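Local coordinates for protein deoxyribose-phosphate aldolase (Toxoplasma gondii, PDB 4EIV) that belongs to the deoxyribose-phosphate aldolase family of enzymes and folds as a closed eight-stranded parallel beta/alpha (TIM) barrel, at residues V58-P64 / I84-V90. Numbering follows the deposited sequence. Where two conformers were deposited one is given.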
loop_
_atom_site.group_PDB
_atom_site.type_symbol
_atom_site.label_atom_id
_atom_site.label_comp_id
_atom_site.label_asym_id
_atom_site.label_seq_id
_atom_site.Cartn_x
_atom_site.Cartn_y
_atom_site.Cartn_z
ATOM N N VAL A 58 4.760 -12.965 -2.351
ATOM C CA VAL A 58 4.055 -13.020 -3.634
ATOM C C VAL A 58 4.283 -14.352 -4.369
ATOM O O VAL A 58 3.356 -14.958 -4.871
ATOM C CB VAL A 58 4.480 -11.855 -4.576
ATOM C CG1 VAL A 58 3.696 -11.910 -5.870
ATOM C CG2 VAL A 58 4.281 -10.491 -3.878
ATOM N N GLY A 59 5.531 -14.773 -4.469
ATOM C CA GLY A 59 5.849 -15.957 -5.232
ATOM C C GLY A 59 7.282 -16.408 -5.173
ATOM O O GLY A 59 8.108 -15.886 -4.403
ATOM N N VAL A 60 7.538 -17.458 -5.955
ATOM C CA VAL A 60 8.846 -18.070 -6.084
ATOM C C VAL A 60 9.188 -18.111 -7.565
ATOM O O VAL A 60 8.312 -18.365 -8.400
ATOM C CB VAL A 60 8.879 -19.502 -5.459
ATOM C CG1 VAL A 60 7.858 -20.437 -6.124
ATOM C CG2 VAL A 60 10.291 -20.082 -5.484
ATOM N N SER A 61 10.453 -17.828 -7.870
ATOM C CA SER A 61 10.990 -17.906 -9.211
ATOM C C SER A 61 11.806 -19.175 -9.361
ATOM O O SER A 61 12.778 -19.377 -8.641
ATOM C CB SER A 61 11.889 -16.709 -9.545
ATOM O OG SER A 61 11.174 -15.482 -9.514
ATOM N N VAL A 62 11.413 -20.018 -10.303
ATOM C CA VAL A 62 12.155 -21.244 -10.596
ATOM C C VAL A 62 12.300 -21.433 -12.090
ATOM O O VAL A 62 11.592 -20.814 -12.874
ATOM C CB VAL A 62 11.430 -22.513 -10.029
ATOM C CG1 VAL A 62 11.443 -22.514 -8.499
ATOM C CG2 VAL A 62 10.022 -22.597 -10.577
ATOM N N ARG A 63 13.197 -22.332 -12.489
ATOM C CA ARG A 63 13.271 -22.733 -13.894
ATOM C C ARG A 63 12.023 -23.584 -14.199
ATOM O O ARG A 63 11.406 -24.160 -13.280
ATOM C CB ARG A 63 14.515 -23.571 -14.195
ATOM C CG ARG A 63 15.820 -22.951 -13.835
ATOM C CD ARG A 63 16.137 -21.635 -14.563
ATOM N NE ARG A 63 17.531 -21.412 -14.249
ATOM C CZ ARG A 63 18.561 -21.940 -14.927
ATOM N NH1 ARG A 63 18.372 -22.538 -16.096
ATOM N NH2 ARG A 63 19.788 -21.807 -14.458
ATOM N N PRO A 64 11.630 -23.682 -15.481
ATOM C CA PRO A 64 10.480 -24.484 -15.860
ATOM C C PRO A 64 10.504 -25.905 -15.270
ATOM O O PRO A 64 9.446 -26.424 -14.923
ATOM C CB PRO A 64 10.560 -24.477 -17.381
ATOM C CG PRO A 64 11.130 -23.140 -17.677
ATOM C CD PRO A 64 12.150 -22.913 -16.630
ATOM N N ILE A 84 1.120 -19.232 -2.996
ATOM C CA ILE A 84 2.125 -18.339 -3.576
ATOM C C ILE A 84 2.108 -18.582 -5.076
ATOM O O ILE A 84 1.699 -19.649 -5.535
ATOM C CB ILE A 84 3.552 -18.544 -3.029
ATOM C CG1 ILE A 84 4.082 -19.959 -3.309
ATOM C CG2 ILE A 84 3.597 -18.206 -1.539
ATOM C CD1 ILE A 84 5.559 -20.159 -2.917
ATOM N N LYS A 85 2.512 -17.573 -5.831
ATOM C CA LYS A 85 2.611 -17.695 -7.273
ATOM C C LYS A 85 3.913 -18.389 -7.639
ATOM O O LYS A 85 4.900 -18.314 -6.899
ATOM C CB LYS A 85 2.622 -16.327 -7.930
ATOM C CG LYS A 85 1.318 -15.596 -7.956
ATOM C CD LYS A 85 1.564 -14.240 -8.579
ATOM C CE LYS A 85 0.319 -13.548 -9.065
ATOM N NZ LYS A 85 0.705 -12.219 -9.623
ATOM N N VAL A 86 3.895 -19.081 -8.772
ATOM C CA VAL A 86 5.077 -19.703 -9.343
ATOM C C VAL A 86 5.411 -18.897 -10.615
ATOM O O VAL A 86 4.602 -18.806 -11.543
ATOM C CB VAL A 86 4.889 -21.200 -9.644
ATOM C CG1 VAL A 86 6.092 -21.751 -10.370
ATOM C CG2 VAL A 86 4.633 -21.979 -8.348
ATOM N N CYS A 87 6.586 -18.283 -10.634
ATOM C CA CYS A 87 7.030 -17.537 -11.805
ATOM C C CYS A 87 8.161 -18.327 -12.456
ATOM O O CYS A 87 9.186 -18.600 -11.827
ATOM C CB CYS A 87 7.475 -16.137 -11.439
ATOM S SG CYS A 87 7.980 -15.193 -12.882
ATOM N N ALA A 88 7.941 -18.719 -13.704
ATOM C CA ALA A 88 8.886 -19.546 -14.449
ATOM C C ALA A 88 9.880 -18.667 -15.217
ATOM O O ALA A 88 9.459 -17.820 -16.026
ATOM C CB ALA A 88 8.148 -20.440 -15.427
ATOM N N ALA A 89 11.171 -18.912 -14.983
ATOM C CA ALA A 89 12.258 -18.154 -15.602
ATOM C C ALA A 89 12.628 -18.791 -16.942
ATOM O O ALA A 89 13.142 -19.906 -16.992
ATOM C CB ALA A 89 13.445 -18.128 -14.630
ATOM N N VAL A 90 12.344 -18.075 -18.024
ATOM C CA VAL A 90 12.584 -18.582 -19.395
ATOM C C VAL A 90 13.734 -17.801 -20.041
ATOM O O VAL A 90 13.993 -16.646 -19.704
ATOM C CB VAL A 90 11.305 -18.555 -20.272
ATOM C CG1 VAL A 90 10.189 -19.358 -19.579
ATOM C CG2 VAL A 90 10.844 -17.129 -20.577
#
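Val-60 and Val-86 pair in register on the outer, helix-facing side of two parallel strands, and with Ile-84 and Val-62 they form an unbroken row of branched apolar side chains. Val-60 carries CG1 between its backbone N and carbonyl carbon (chi1 59°), and this methyl is the central bump: it fits the hollow between Ile-84 CD1, 4.0 Å away, and Val-86 CG2. The other branch of Val-86, CG1, slants across to meet Val-62 CG2 at 4.0 Å, so that each methyl of Val-86 serves a different valine. Beta-branched residues suit this place, being comfortable in extended backbone and filling space close to the sheet. Farther along, the ring of Pro-64 makes a separate contact: its CD lies 3.2 Å from Ala-89 O, and its CG approaches Val-90 CG1.

Five backbone hydrogen bonds clamp the strands, from Lys-85 N to Val-58 O at one end to Ala-89 N to Val-62 O at the other. The straightest joins Cys-87 N to Val-60 O (2.8 Å, 177° at the hydrogen). With no side chain, Gly-59 lets its CA sit 3.0 Å from Lys-85 O, which suits a glycine to this point, where the chains come to 4.2 Å between its CA and that of Lys-85.

The opposite face, bearing Ser-61, Lys-85 and Cys-87, looks into the barrel and is more polar. Ser-61 OG hydrogen-bonds Glu-118, while the extended Lys-85 chain runs beside Val-58, CD 4.2 Å from its CG1, toward a salt bridge with Glu-116.

The strands cross at -25° as the second and third of the barrel, flanked by strands 30-34 and 116-120. Helix 67-74, the crossover of this beta-alpha-beta unit, lays Ile-70 over Val-60, Val-62 and Val-86, and helix 99-111 packs on Ala-88 and Val-90.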